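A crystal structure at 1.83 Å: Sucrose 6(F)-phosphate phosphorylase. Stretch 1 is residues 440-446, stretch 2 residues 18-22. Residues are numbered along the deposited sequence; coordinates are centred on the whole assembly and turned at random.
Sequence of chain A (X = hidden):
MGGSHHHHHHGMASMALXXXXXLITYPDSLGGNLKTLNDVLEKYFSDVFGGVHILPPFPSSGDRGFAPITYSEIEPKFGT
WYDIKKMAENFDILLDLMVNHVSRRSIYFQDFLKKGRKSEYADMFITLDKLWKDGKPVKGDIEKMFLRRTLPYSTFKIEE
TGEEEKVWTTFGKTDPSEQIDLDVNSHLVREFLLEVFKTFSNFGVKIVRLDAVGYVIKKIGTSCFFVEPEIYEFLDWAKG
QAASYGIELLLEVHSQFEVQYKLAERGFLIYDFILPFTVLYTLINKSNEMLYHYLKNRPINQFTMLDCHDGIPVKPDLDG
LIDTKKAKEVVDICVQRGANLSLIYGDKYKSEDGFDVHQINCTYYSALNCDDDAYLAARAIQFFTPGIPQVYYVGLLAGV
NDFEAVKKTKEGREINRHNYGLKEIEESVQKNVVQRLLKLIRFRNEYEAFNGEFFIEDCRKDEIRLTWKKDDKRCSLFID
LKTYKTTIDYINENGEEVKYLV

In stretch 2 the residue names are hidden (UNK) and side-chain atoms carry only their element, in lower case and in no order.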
# COMPACT_ATOMS: atom_id res chain seq x y z
N LEU A 440 -1.42 8.03 21.31
CA LEU A 440 -2.30 6.93 20.93
C LEU A 440 -1.50 5.79 20.32
O LEU A 440 -1.74 4.61 20.62
CB LEU A 440 -3.36 7.41 19.95
CG LEU A 440 -4.33 6.35 19.41
CD1 LEU A 440 -5.18 5.78 20.55
CD2 LEU A 440 -5.20 6.91 18.31
N ILE A 441 -0.55 6.11 19.43
CA ILE A 441 0.27 5.07 18.82
C ILE A 441 1.02 4.29 19.90
O ILE A 441 1.03 3.05 19.89
CB ILE A 441 1.25 5.69 17.80
CG1 ILE A 441 0.49 6.14 16.55
CG2 ILE A 441 2.32 4.69 17.44
CD1 ILE A 441 1.33 7.01 15.61
N ARG A 442 1.67 5.00 20.82
CA ARG A 442 2.43 4.30 21.85
C ARG A 442 1.52 3.47 22.75
O ARG A 442 1.92 2.39 23.20
CB ARG A 442 3.27 5.29 22.66
CG ARG A 442 4.39 5.90 21.83
CD ARG A 442 5.62 6.20 22.68
NE ARG A 442 5.49 7.41 23.46
CZ ARG A 442 6.30 7.75 24.46
NH1 ARG A 442 7.31 6.96 24.84
NH2 ARG A 442 6.08 8.89 25.09
N PHE A 443 0.30 3.94 23.02
CA PHE A 443 -0.64 3.10 23.74
C PHE A 443 -0.92 1.81 22.97
O PHE A 443 -0.92 0.72 23.55
CB PHE A 443 -1.96 3.83 24.00
CG PHE A 443 -2.93 3.01 24.82
CD1 PHE A 443 -2.81 2.96 26.20
CD2 PHE A 443 -3.93 2.28 24.21
CE1 PHE A 443 -3.69 2.19 26.97
CE2 PHE A 443 -4.82 1.52 24.96
CZ PHE A 443 -4.70 1.48 26.34
N ARG A 444 -1.13 1.92 21.65
CA ARG A 444 -1.38 0.74 20.82
C ARG A 444 -0.17 -0.20 20.78
O ARG A 444 -0.33 -1.41 20.59
CB ARG A 444 -1.78 1.19 19.42
CG ARG A 444 -1.97 0.09 18.40
CD ARG A 444 -3.01 -0.93 18.82
NE ARG A 444 -3.22 -1.90 17.75
CZ ARG A 444 -2.35 -2.86 17.43
NH1 ARG A 444 -1.22 -2.98 18.11
NH2 ARG A 444 -2.61 -3.70 16.43
N ASN A 445 1.05 0.34 20.94
CA ASN A 445 2.24 -0.50 20.97
C ASN A 445 2.51 -1.09 22.34
O ASN A 445 3.14 -2.15 22.44
CB ASN A 445 3.48 0.29 20.55
CG ASN A 445 3.47 0.63 19.08
OD1 ASN A 445 2.74 0.01 18.30
ND2 ASN A 445 4.28 1.62 18.69
N GLU A 446 2.08 -0.42 23.41
CA GLU A 446 2.48 -0.81 24.76
C GLU A 446 1.43 -1.65 25.46
O GLU A 446 1.79 -2.55 26.23
CB GLU A 446 2.74 0.43 25.62
CG GLU A 446 3.95 1.28 25.22
CD GLU A 446 3.97 2.63 25.94
OE1 GLU A 446 2.98 2.96 26.62
OE2 GLU A 446 4.98 3.37 25.83
N UNK A 18 4.94 -9.09 14.21
CA UNK A 18 4.95 -8.14 15.32
C UNK A 18 3.71 -7.25 15.22
O UNK A 18 3.44 -6.66 14.17
n UNK A 18 9.87 -4.70 15.80
c UNK A 18 6.47 -6.43 16.48
c UNK A 18 6.21 -7.28 15.25
c UNK A 18 7.49 -5.32 16.19
c UNK A 18 8.88 -5.84 15.86
N UNK A 19 2.97 -7.16 16.32
CA UNK A 19 1.71 -6.42 16.33
C UNK A 19 1.90 -4.99 16.83
O UNK A 19 1.30 -4.56 17.82
n UNK A 19 -1.49 -6.67 18.15
c UNK A 19 0.67 -7.16 17.17
o UNK A 19 -1.04 -5.88 16.10
c UNK A 19 -0.70 -6.52 17.10
N UNK A 20 2.72 -4.24 16.11
CA UNK A 20 3.01 -2.86 16.46
C UNK A 20 2.77 -1.96 15.26
O UNK A 20 2.82 -2.40 14.11
c UNK A 20 6.08 -3.77 20.34
n UNK A 20 4.81 -4.19 21.02
c UNK A 20 5.82 -2.92 19.10
c UNK A 20 4.68 -3.48 18.28
c UNK A 20 4.44 -2.69 16.99
N UNK A 21 2.50 -0.69 15.54
CA UNK A 21 2.24 0.26 14.47
C UNK A 21 3.48 0.41 13.59
O UNK A 21 4.62 0.46 14.08
c UNK A 21 1.59 2.63 14.00
c UNK A 21 0.55 1.44 15.92
c UNK A 21 1.81 1.61 15.08
N UNK A 22 3.25 0.50 12.29
CA UNK A 22 4.33 0.67 11.32
C UNK A 22 4.19 2.01 10.59
O UNK A 22 3.09 2.53 10.43
c UNK A 22 4.45 -2.93 9.87
c UNK A 22 4.32 -0.45 10.29
o UNK A 22 3.93 -2.76 8.77
c UNK A 22 4.42 -1.84 10.91
n UNK A 22 5.05 -4.06 10.22

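Position 18 carries four side-chain carbons in an unbranched row that ends in a nitrogen, and none of these atoms reaches stretch 1. This is the pattern of lysine, and the residue is Lys18. A long chain ending in an amine suits a place outside the contact, for it can carry NZ to a partner elsewhere in the structure.

Position 19 has two side-chain carbons, the second bearing one oxygen and one nitrogen. The CA-to-CB bond points sideways, but the end of the side chain comes nearer the helix, where its oxygen meets the guanidinium of Arg444. So short a carboxamide can only be asparagine, Asn19. Its OD1 accepts a hydrogen bond of 2.7 Å from Arg444 NH2, and the backbone joins in: Arg444 NH1 donates to Asn19 O at 3.0 Å. One guanidinium thus grips a side-chain and a main-chain oxygen of the same residue, with OD1 lying at its edge, near its plane, where the N-H groups point. The amide suits this place because its oxygen serves Arg444 while its nitrogen is hydrogen-bonded elsewhere in the structure.

At position 20 four carbons in a row again end in a nitrogen, which lies 3.0 Å from Asn445 O; the residue is Lys20. The chain is long enough to bring NZ to this main-chain carbonyl, to which it hydrogen-bonds. Nearer the backbone, Lys20 CB lies 3.4 Å from Asn445 OD1.

Position 21 has three side-chain carbons, one carrying the other two: a branch at CB with no polar atom. The CA-to-CB bond points toward the helix, and the carbons touch Ile441, Arg444 and Asn445. The residue is Val21. Val21 CB packs 3.9 Å from Ile441 CG2, and Val21 CG2 lies 3.8 Å from Arg444 CG, so a compact, branched hydrocarbon suits this buried site. Val21 N donates to Asn445 OD1 at 2.9 Å, with a nearly straight N-H...O angle of 169°.

Position 22 has three carbons, the third bearing an oxygen and a nitrogen; its CA-to-CB bond points away from the helix and its side chain touches nothing there. One methylene longer than asparagine, it is Gln22. At this buried site its amide suits because OE1 is hydrogen-bonded elsewhere.

The contact joins successive helical residues to a segment more than 400 residues away. Two of its peptide groups are met by helix side chains: Arg444 binds the carbonyl of Asn19, and Asn445 the N-H of Val21. Lys20 binds a helix carbonyl, while Val21 adds apolar packing. Together the stretches bury 349 Å².

Stretch 2 18-22: KNKVQ
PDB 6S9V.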